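Local atomic coordinates of malonyl-CoA-[acyl-carrier-protein] transacylase (Coxiella burnetii, PDB entry 3TQE), a protein that probably transfers the malonyl group of malonyl-CoA to holo-acyl-carrier protein, forming malonyl-ACP and releasing CoA. Residues A[42-47]-A[66-71]; A[49-54]-A[58-63]; A[148-153]-A[181-186]. All blocks are in the same frame, centred on the assembly; numbering follows the deposited sequence. Where two conformers were deposited one is given.

Overall arrangement
Contacts 1 and 2 are neighbours in the helical part of the large subdomain, their centres about 9 Å apart, and contact 2 falls within the chain that runs between the two halves of contact 1. They touch: Thr66 OG1 lies 2.6 Å from Leu60 O in a probable hydrogen bond, Tyr46 packs on Leu51, and Ala69 packs on Val52. The side chain of Pro68 is about 10 Å from a bound glycine and about 12 Å from that of the predicted active-site Ser96; that of Leu60 is about 13 Å from a glycine. Contact 3 lies in the small subdomain, away from the annotated sites and about 36 Å, centre to centre, from contact 1.

Contact 1. Residues A[42-47]-A[66-71]; sequences SALAYD and TQPALL
Leu44 and Pro68 form the apolar part of this contact, where the last turn of helix 31-44 faces the early turns of helix 63-83. Both methyl branches of the leucine reach the same atom: CD1 and CD2 each lie 4.0 Å from Pro68 CB, so that the forked end straddles one corner of the pyrrolidine ring. Leu44 CG stands beside the backbone N and anti to the carbonyl carbon (chi1 -67°), which directs the fork at Pro68. From helix 111-128, Val115 and Glu119 also pack on this leucine.

The second kind of contact is between an aromatic side chain and the proline. Tyr46 holds CG between its backbone N and carbonyl carbon (chi1 63°), a crowded position that swings the phenol towards helix 63-83. The hydroxyl end gets closest, with Tyr46 OH 4.1 Å from Pro68 CG, a van der Waals approach to carbon. The two side chains cross at about a right angle.

No hydrogen bond joins the two segments, and the polar interactions stay on their own sides. Ala45 leaves the helix with positive phi (76°), and Asp47, at the N-cap of the next helix, accepts a bond at OD1 from Ala50 N. Helix 63-83 is kinked at Pro68, whose N makes no bond to the preceding turn. Helical bonding is present just after it, with Leu70 N 2.9 Å from Thr66 O. Next to the proline, Gln67 OE1 bonds Arg121 NH1, from a residue lining a glycine pocket. This largely buried packing of a helix end and the loop after it on a second helix belongs to the large, alpha/beta-hydrolase-like subdomain of FabD acyltransferases, with Pro68 about 12 Å, side chain to side chain, from the predicted active-site Ser96.

Contact 2. Residues A[49-54]-A[58-63]; sequences WALVQH and ERLDQT
Leu60 packs against Leu51 and Val52 where two short consecutive helices, 48-54 and 57-60, fold against each other across a tight connection in the large subdomain of the acyltransferase fold. The backbones come close at this point, Val52 CA and Leu60 CA being 6.5 Å apart. Followed outward, Leu60 first meets its neighbour at CB, which sits 4.1 Å from Leu51 CD2. With CG anti to the backbone N (chi1 179°), the chain then carries its CD1 methyl back towards helix 48-54. There Leu60 CD1 has two partners: Leu51 CD2 at 3.8 Å and Val52 CG2 at 4.1 Å. Leu51 CD2 therefore rests along the base of the leucine as well as on its tip, and it also lies 3.9 Å from Leu60 CA. These side chains pass at a slant and meet by apolar contact; no hydrogen bond links the segments. Helix 63-83 helps to cover the same cluster, through Phe65 on Leu51 and Ala69 on Leu60, while Leu20 and Met22 add loop contacts.

At the margin, the other branch of Leu51 leans on the aliphatic part of an arginine, CD1 being 4.3 Å from Arg59 CG in the conformer described. Beyond that methylene this copy of the arginine turns away from helix 48-54, and a weak, doubtful hydrogen bond of 3.4 Å runs from its NH2 to Gln62 OE1.

Contact 3. Residues A[148-153]-A[181-186]; sequences ESICEN and DRALNM
Ile150 has CG1 beside its backbone N (chi1 -74°), which leaves CG2 anti to that N and aimed at Ala183 and Met186. Met186, deposited as selenomethionine, runs extended beyond CG (chi2 -172°) and lies alongside helix 144-155. The two helices are those of a ferredoxin-like subdomain, in which helices 144-155 and 177-189 lie together against one side of a largely antiparallel sheet. Their local axes approach to 8.8 Å and are inclined at 133°, closer to antiparallel than to parallel.

The methyl CG2 of Ile150 touches both of these residues of the other helix. It meets Ala183 CB at 4.0 Å and Met186 CB at 3.7 Å, and comes still nearer to a backbone atom, Ala183 O, at 3.4 Å. With only a methyl at Ala183, the isoleucine probably can come this close to the helix surface, while Val160 and Ile173 of the sheet pack on the alanine too. The side chains of Ile150 and Met186 run alongside one another, pointing opposite ways, which takes the selenium away from the isoleucine tip and along helix 144-155. There it lies 3.9 Å from Ile150 O.

Towards the more exposed margin the contact passes to Asn153. Its CB, rather than its amide, approaches the selenium at 4.0 Å, and the terminal methyl CE of Met186 ends 3.8 Å from Asn153 O.

Contact 1. Residues A[42-47]-A[66-71]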
loop_
_atom_site.group_PDB
_atom_site.type_symbol
_atom_site.label_atom_id
_atom_site.label_comp_id
_atom_site.label_asym_id
_atom_site.label_seq_id
_atom_site.Cartn_x
_atom_site.Cartn_y
_atom_site.Cartn_z
ATOM N N SER A 42 -18.234 -10.232 -7.572
ATOM C CA SER A 42 -19.601 -10.226 -7.106
ATOM C C SER A 42 -19.891 -8.960 -6.307
ATOM O O SER A 42 -20.976 -8.373 -6.421
ATOM C CB SER A 42 -19.897 -11.491 -6.326
ATOM O OG SER A 42 -19.883 -12.586 -7.224
ATOM N N ALA A 43 -18.913 -8.504 -5.551
ATOM C CA ALA A 43 -19.065 -7.290 -4.788
ATOM C C ALA A 43 -19.081 -6.033 -5.663
ATOM O O ALA A 43 -19.823 -5.086 -5.375
ATOM C CB ALA A 43 -17.950 -7.205 -3.782
ATOM N N LEU A 44 -18.289 -6.026 -6.732
ATOM C CA LEU A 44 -18.084 -4.865 -7.600
ATOM C C LEU A 44 -19.092 -4.781 -8.725
ATOM O O LEU A 44 -19.292 -3.719 -9.320
ATOM C CB LEU A 44 -16.690 -4.937 -8.216
ATOM C CG LEU A 44 -15.549 -4.772 -7.227
ATOM C CD1 LEU A 44 -14.256 -5.313 -7.840
ATOM C CD2 LEU A 44 -15.423 -3.328 -6.801
ATOM N N ALA A 45 -19.634 -5.941 -9.082
ATOM C CA ALA A 45 -20.601 -6.101 -10.177
ATOM C C ALA A 45 -20.009 -6.051 -11.581
ATOM O O ALA A 45 -20.735 -5.935 -12.554
ATOM C CB ALA A 45 -21.802 -5.124 -10.045
ATOM N N TYR A 46 -18.700 -6.216 -11.702
ATOM C CA TYR A 46 -18.052 -6.430 -12.987
ATOM C C TYR A 46 -16.948 -7.457 -12.767
ATOM O O TYR A 46 -16.604 -7.778 -11.621
ATOM C CB TYR A 46 -17.477 -5.147 -13.587
ATOM C CG TYR A 46 -16.379 -4.512 -12.770
ATOM C CD1 TYR A 46 -15.059 -4.866 -12.970
ATOM C CD2 TYR A 46 -16.658 -3.582 -11.780
ATOM C CE1 TYR A 46 -14.044 -4.333 -12.213
ATOM C CE2 TYR A 46 -15.641 -3.009 -11.048
ATOM C CZ TYR A 46 -14.330 -3.402 -11.270
ATOM O OH TYR A 46 -13.346 -2.862 -10.527
ATOM N N ASP A 47 -16.422 -7.982 -13.865
ATOM C CA ASP A 47 -15.449 -9.062 -13.822
ATOM C C ASP A 47 -14.078 -8.471 -13.626
ATOM O O ASP A 47 -13.425 -7.977 -14.548
ATOM C CB ASP A 47 -15.529 -9.867 -15.111
ATOM C CG ASP A 47 -14.638 -11.073 -15.108
ATOM O OD1 ASP A 47 -13.699 -11.158 -14.287
ATOM O OD2 ASP A 47 -14.878 -11.932 -15.973
ATOM N N THR A 66 -7.933 0.435 -9.677
ATOM C CA THR A 66 -6.648 0.011 -9.133
ATOM C C THR A 66 -6.818 -0.475 -7.716
ATOM O O THR A 66 -6.246 -1.490 -7.328
ATOM C CB THR A 66 -5.665 1.150 -9.084
ATOM O OG1 THR A 66 -5.607 1.793 -10.342
ATOM C CG2 THR A 66 -4.293 0.702 -8.646
ATOM N N GLN A 67 -7.604 0.255 -6.937
ATOM C CA GLN A 67 -7.693 -0.094 -5.544
ATOM C C GLN A 67 -8.313 -1.473 -5.283
ATOM O O GLN A 67 -7.713 -2.295 -4.614
ATOM C CB GLN A 67 -8.308 1.010 -4.707
ATOM C CG GLN A 67 -7.407 2.246 -4.742
ATOM C CD GLN A 67 -7.686 3.275 -3.689
ATOM O OE1 GLN A 67 -8.097 2.953 -2.577
ATOM N NE2 GLN A 67 -7.385 4.533 -4.014
ATOM N N PRO A 68 -9.499 -1.752 -5.812
ATOM C CA PRO A 68 -10.026 -3.096 -5.610
ATOM C C PRO A 68 -9.182 -4.176 -6.300
ATOM O O PRO A 68 -9.096 -5.281 -5.795
ATOM C CB PRO A 68 -11.446 -3.034 -6.180
ATOM C CG PRO A 68 -11.485 -1.814 -6.988
ATOM C CD PRO A 68 -10.481 -0.862 -6.436
ATOM N N ALA A 69 -8.546 -3.856 -7.419
ATOM C CA ALA A 69 -7.711 -4.819 -8.123
ATOM C C ALA A 69 -6.562 -5.246 -7.225
ATOM O O ALA A 69 -6.267 -6.422 -7.095
ATOM C CB ALA A 69 -7.179 -4.227 -9.399
ATOM N N LEU A 70 -5.897 -4.266 -6.625
ATOM C CA LEU A 70 -4.734 -4.581 -5.806
ATOM C C LEU A 70 -5.127 -5.215 -4.492
ATOM O O LEU A 70 -4.456 -6.129 -3.997
ATOM C CB LEU A 70 -3.916 -3.347 -5.570
ATOM C CG LEU A 70 -3.033 -3.003 -6.747
ATOM C CD1 LEU A 70 -2.399 -1.646 -6.460
ATOM C CD2 LEU A 70 -1.969 -4.085 -7.009
ATOM N N LEU A 71 -6.222 -4.760 -3.893
ATOM C CA LEU A 71 -6.670 -5.418 -2.675
ATOM C C LEU A 71 -6.921 -6.892 -2.957
ATOM O O LEU A 71 -6.517 -7.783 -2.199
ATOM C CB LEU A 71 -7.932 -4.760 -2.132
ATOM C CG LEU A 71 -8.599 -5.493 -0.990
ATOM C CD1 LEU A 71 -7.697 -5.436 0.214
ATOM C CD2 LEU A 71 -9.987 -4.930 -0.713
#

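Contact 2. Residues A[49-54]-A[58-63]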
loop_
_atom_site.group_PDB
_atom_site.type_symbol
_atom_site.label_atom_id
_atom_site.label_comp_id
_atom_site.label_asym_id
_atom_site.label_seq_id
_atom_site.Cartn_x
_atom_site.Cartn_y
_atom_site.Cartn_z
ATOM N N TRP A 49 -11.284 -9.929 -12.684
ATOM C CA TRP A 49 -10.183 -10.682 -13.280
ATOM C C TRP A 49 -9.991 -10.315 -14.749
ATOM O O TRP A 49 -8.889 -10.071 -15.194
ATOM C CB TRP A 49 -10.445 -12.156 -13.138
ATOM C CG TRP A 49 -9.368 -13.021 -13.664
ATOM C CD1 TRP A 49 -9.437 -13.806 -14.762
ATOM C CD2 TRP A 49 -8.075 -13.230 -13.097
ATOM N NE1 TRP A 49 -8.264 -14.520 -14.916
ATOM C CE2 TRP A 49 -7.407 -14.175 -13.907
ATOM C CE3 TRP A 49 -7.417 -12.712 -11.994
ATOM C CZ2 TRP A 49 -6.111 -14.594 -13.647
ATOM C CZ3 TRP A 49 -6.141 -13.153 -11.713
ATOM C CH2 TRP A 49 -5.497 -14.083 -12.539
ATOM N N ALA A 50 -11.100 -10.207 -15.477
ATOM C CA ALA A 50 -11.046 -9.829 -16.859
ATOM C C ALA A 50 -10.433 -8.463 -17.033
ATOM O O ALA A 50 -9.619 -8.241 -17.927
ATOM C CB ALA A 50 -12.432 -9.876 -17.456
ATOM N N LEU A 51 -10.765 -7.545 -16.129
ATOM C CA LEU A 51 -10.217 -6.218 -16.211
ATOM C C LEU A 51 -8.721 -6.258 -15.979
ATOM O O LEU A 51 -7.972 -5.639 -16.701
ATOM C CB LEU A 51 -10.906 -5.299 -15.200
ATOM C CG LEU A 51 -10.567 -3.817 -15.215
ATOM C CD1 LEU A 51 -11.718 -3.047 -14.561
ATOM C CD2 LEU A 51 -9.300 -3.492 -14.506
ATOM N N VAL A 52 -8.276 -6.993 -14.969
ATOM C CA VAL A 52 -6.869 -7.032 -14.651
ATOM C C VAL A 52 -6.078 -7.758 -15.712
ATOM O O VAL A 52 -4.947 -7.402 -15.970
ATOM C CB VAL A 52 -6.677 -7.698 -13.284
ATOM C CG1 VAL A 52 -5.245 -8.013 -13.025
ATOM C CG2 VAL A 52 -7.271 -6.785 -12.196
ATOM N N GLN A 53 -6.667 -8.768 -16.335
ATOM C CA GLN A 53 -5.929 -9.535 -17.351
ATOM C C GLN A 53 -5.850 -8.820 -18.663
ATOM O O GLN A 53 -4.826 -8.897 -19.333
ATOM C CB GLN A 53 -6.522 -10.924 -17.516
ATOM C CG GLN A 53 -6.404 -11.764 -16.239
ATOM C CD GLN A 53 -5.010 -11.733 -15.658
ATOM O OE1 GLN A 53 -4.038 -12.021 -16.347
ATOM N NE2 GLN A 53 -4.904 -11.369 -14.388
ATOM N N HIS A 54 -6.928 -8.145 -19.042
ATOM C CA HIS A 54 -7.038 -7.612 -20.399
ATOM C C HIS A 54 -7.144 -6.095 -20.492
ATOM O O HIS A 54 -6.969 -5.508 -21.576
ATOM C CB HIS A 54 -8.192 -8.307 -21.081
ATOM C CG HIS A 54 -8.037 -9.786 -21.106
ATOM N ND1 HIS A 54 -6.986 -10.406 -21.747
ATOM C CD2 HIS A 54 -8.763 -10.768 -20.525
ATOM C CE1 HIS A 54 -7.085 -11.713 -21.576
ATOM N NE2 HIS A 54 -8.158 -11.958 -20.843
ATOM N N GLU A 58 -5.191 1.824 -19.265
ATOM C CA GLU A 58 -5.704 3.099 -18.775
ATOM C C GLU A 58 -6.810 2.880 -17.751
ATOM O O GLU A 58 -6.957 3.664 -16.808
ATOM C CB GLU A 58 -6.220 3.962 -19.949
ATOM C CG GLU A 58 -7.431 3.385 -20.702
ATOM C CD GLU A 58 -7.520 3.844 -22.161
ATOM O OE1 GLU A 58 -7.557 5.073 -22.406
ATOM O OE2 GLU A 58 -7.570 2.973 -23.061
ATOM N N ARG A 59 -7.586 1.826 -17.949
ATOM C CA ARG A 59 -8.717 1.457 -17.094
ATOM C C ARG A 59 -8.167 0.988 -15.747
ATOM O O ARG A 59 -8.508 1.488 -14.655
ATOM C CB ARG A 59 -9.493 0.321 -17.797
ATOM C CG ARG A 59 -10.942 0.096 -17.435
ATOM C CD ARG A 59 -11.873 0.568 -18.586
ATOM N NE ARG A 59 -11.973 2.016 -18.499
ATOM C CZ ARG A 59 -11.606 2.880 -19.434
ATOM N NH1 ARG A 59 -11.174 2.477 -20.623
ATOM N NH2 ARG A 59 -11.723 4.170 -19.181
ATOM N N LEU A 60 -7.276 0.019 -15.817
ATOM C CA LEU A 60 -6.695 -0.525 -14.608
ATOM C C LEU A 60 -6.012 0.534 -13.782
ATOM O O LEU A 60 -6.025 0.453 -12.564
ATOM C CB LEU A 60 -5.700 -1.637 -14.937
ATOM C CG LEU A 60 -4.991 -2.294 -13.747
ATOM C CD1 LEU A 60 -6.012 -2.892 -12.787
ATOM C CD2 LEU A 60 -4.061 -3.377 -14.270
ATOM N N ASP A 61 -5.443 1.542 -14.433
ATOM C CA ASP A 61 -4.706 2.573 -13.740
ATOM C C ASP A 61 -5.581 3.676 -13.125
ATOM O O ASP A 61 -5.087 4.538 -12.406
ATOM C CB ASP A 61 -3.658 3.174 -14.669
ATOM C CG ASP A 61 -2.463 2.245 -14.906
ATOM O OD1 ASP A 61 -2.212 1.297 -14.110
ATOM O OD2 ASP A 61 -1.740 2.490 -15.892
ATOM N N GLN A 62 -6.874 3.641 -13.386
ATOM C CA GLN A 62 -7.801 4.573 -12.766
ATOM C C GLN A 62 -8.034 4.085 -11.351
ATOM O O GLN A 62 -8.304 2.929 -11.157
ATOM C CB GLN A 62 -9.115 4.649 -13.573
ATOM C CG GLN A 62 -8.870 5.354 -14.913
ATOM C CD GLN A 62 -10.068 5.465 -15.855
ATOM O OE1 GLN A 62 -10.943 4.605 -15.897
ATOM N NE2 GLN A 62 -10.091 6.549 -16.640
ATOM N N THR A 63 -7.987 4.981 -10.379
ATOM C CA THR A 63 -7.977 4.677 -8.949
ATOM C C THR A 63 -9.125 3.778 -8.515
ATOM O O THR A 63 -8.999 2.893 -7.690
ATOM C CB THR A 63 -8.016 6.034 -8.147
ATOM O OG1 THR A 63 -9.340 6.549 -8.099
ATOM C CG2 THR A 63 -7.161 7.082 -8.827
#

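Contact 3. Residues A[148-153]-A[181-186]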
loop_
_atom_site.group_PDB
_atom_site.type_symbol
_atom_site.label_atom_id
_atom_site.label_comp_id
_atom_site.label_asym_id
_atom_site.label_seq_id
_atom_site.Cartn_x
_atom_site.Cartn_y
_atom_site.Cartn_z
ATOM N N GLU A 148 11.012 18.635 4.032
ATOM C CA GLU A 148 10.014 19.427 4.739
ATOM C C GLU A 148 10.291 20.917 4.581
ATOM O O GLU A 148 9.372 21.680 4.377
ATOM C CB GLU A 148 9.991 19.081 6.221
ATOM C CG GLU A 148 9.400 17.743 6.513
ATOM C CD GLU A 148 9.511 17.365 7.993
ATOM O OE1 GLU A 148 10.277 18.022 8.740
ATOM O OE2 GLU A 148 8.825 16.410 8.414
ATOM N N SER A 149 11.553 21.317 4.691
ATOM C CA SER A 149 11.920 22.712 4.565
ATOM C C SER A 149 11.596 23.216 3.167
ATOM O O SER A 149 11.044 24.297 2.988
ATOM C CB SER A 149 13.406 22.867 4.807
ATOM O OG SER A 149 13.800 24.200 4.643
ATOM N N ILE A 150 11.962 22.419 2.182
ATOM C CA ILE A 150 11.653 22.760 0.794
ATOM C C ILE A 150 10.170 22.960 0.599
ATOM O O ILE A 150 9.722 23.909 -0.039
ATOM C CB ILE A 150 12.139 21.695 -0.171
ATOM C CG1 ILE A 150 13.664 21.772 -0.296
ATOM C CG2 ILE A 150 11.476 21.870 -1.559
ATOM C CD1 ILE A 150 14.271 20.553 -0.957
ATOM N N CYS A 151 9.387 22.036 1.114
ATOM C CA CYS A 151 7.952 22.137 0.911
ATOM C C CYS A 151 7.397 23.404 1.542
ATOM O O CYS A 151 6.563 24.072 0.939
ATOM C CB CYS A 151 7.233 20.906 1.452
ATOM S SG CYS A 151 7.509 19.409 0.459
ATOM N N GLU A 152 7.891 23.762 2.726
ATOM C CA GLU A 152 7.447 24.971 3.389
ATOM C C GLU A 152 7.782 26.184 2.533
ATOM O O GLU A 152 6.976 27.096 2.425
ATOM C CB GLU A 152 8.092 25.096 4.768
ATOM C CG GLU A 152 7.589 24.071 5.775
ATOM C CD GLU A 152 8.367 24.096 7.080
ATOM O OE1 GLU A 152 9.293 24.938 7.232
ATOM O OE2 GLU A 152 8.050 23.260 7.962
ATOM N N ASN A 153 8.960 26.185 1.924
ATOM C CA ASN A 153 9.396 27.331 1.112
ATOM C C ASN A 153 8.698 27.385 -0.241
ATOM O O ASN A 153 8.483 28.454 -0.796
ATOM C CB ASN A 153 10.901 27.276 0.884
ATOM C CG ASN A 153 11.690 27.515 2.153
ATOM O OD1 ASN A 153 11.182 28.109 3.107
ATOM N ND2 ASN A 153 12.928 27.050 2.170
ATOM N N ASP A 181 5.490 21.100 -8.363
ATOM C CA ASP A 181 6.534 21.388 -9.336
ATOM C C ASP A 181 7.575 22.340 -8.758
ATOM O O ASP A 181 8.764 22.167 -8.971
ATOM C CB ASP A 181 5.929 21.938 -10.619
ATOM C CG ASP A 181 5.267 20.886 -11.463
ATOM O OD1 ASP A 181 5.529 19.690 -11.247
ATOM O OD2 ASP A 181 4.499 21.254 -12.400
ATOM N N ARG A 182 7.133 23.351 -8.019
ATOM C CA ARG A 182 8.063 24.283 -7.393
ATOM C C ARG A 182 8.962 23.579 -6.402
ATOM O O ARG A 182 10.146 23.820 -6.363
ATOM C CB ARG A 182 7.340 25.427 -6.702
ATOM C CG ARG A 182 6.671 26.404 -7.627
ATOM C CD ARG A 182 6.195 27.637 -6.895
ATOM N NE ARG A 182 5.253 27.401 -5.814
ATOM C CZ ARG A 182 3.934 27.304 -5.934
ATOM N NH1 ARG A 182 3.310 27.372 -7.104
ATOM N NH2 ARG A 182 3.216 27.108 -4.847
ATOM N N ALA A 183 8.380 22.691 -5.616
ATOM C CA ALA A 183 9.120 21.950 -4.622
ATOM C C ALA A 183 10.117 21.006 -5.271
ATOM O O ALA A 183 11.253 20.864 -4.792
ATOM C CB ALA A 183 8.167 21.166 -3.749
ATOM N N LEU A 184 9.707 20.328 -6.325
ATOM C CA LEU A 184 10.612 19.421 -6.998
ATOM C C LEU A 184 11.775 20.189 -7.575
ATOM O O LEU A 184 12.922 19.748 -7.518
ATOM C CB LEU A 184 9.898 18.654 -8.099
ATOM C CG LEU A 184 8.834 17.671 -7.663
ATOM C CD1 LEU A 184 8.099 17.116 -8.877
ATOM C CD2 LEU A 184 9.394 16.574 -6.753
ATOM N N ASN A 185 11.489 21.356 -8.133
ATOM C CA ASN A 185 12.580 22.130 -8.691
ATOM C C ASN A 185 13.551 22.593 -7.608
ATOM O O ASN A 185 14.763 22.545 -7.795
ATOM C CB ASN A 185 12.014 23.304 -9.489
ATOM C CG ASN A 185 13.001 23.832 -10.471
ATOM O OD1 ASN A 185 13.486 23.110 -11.342
ATOM N ND2 ASN A 185 13.315 25.056 -10.341
HETATM N N MSE A 186 13.025 23.003 -6.452
HETATM C CA MSE A 186 13.882 23.356 -5.330
HETATM C C MSE A 186 14.677 22.166 -4.850
HETATM O O MSE A 186 15.827 22.298 -4.467
HETATM C CB MSE A 186 13.077 23.877 -4.172
HETATM C CG MSE A 186 12.529 25.181 -4.359
HETATM SE SE MSE A 186 11.753 25.812 -2.713
HETATM C CE MSE A 186 10.867 27.270 -3.498
#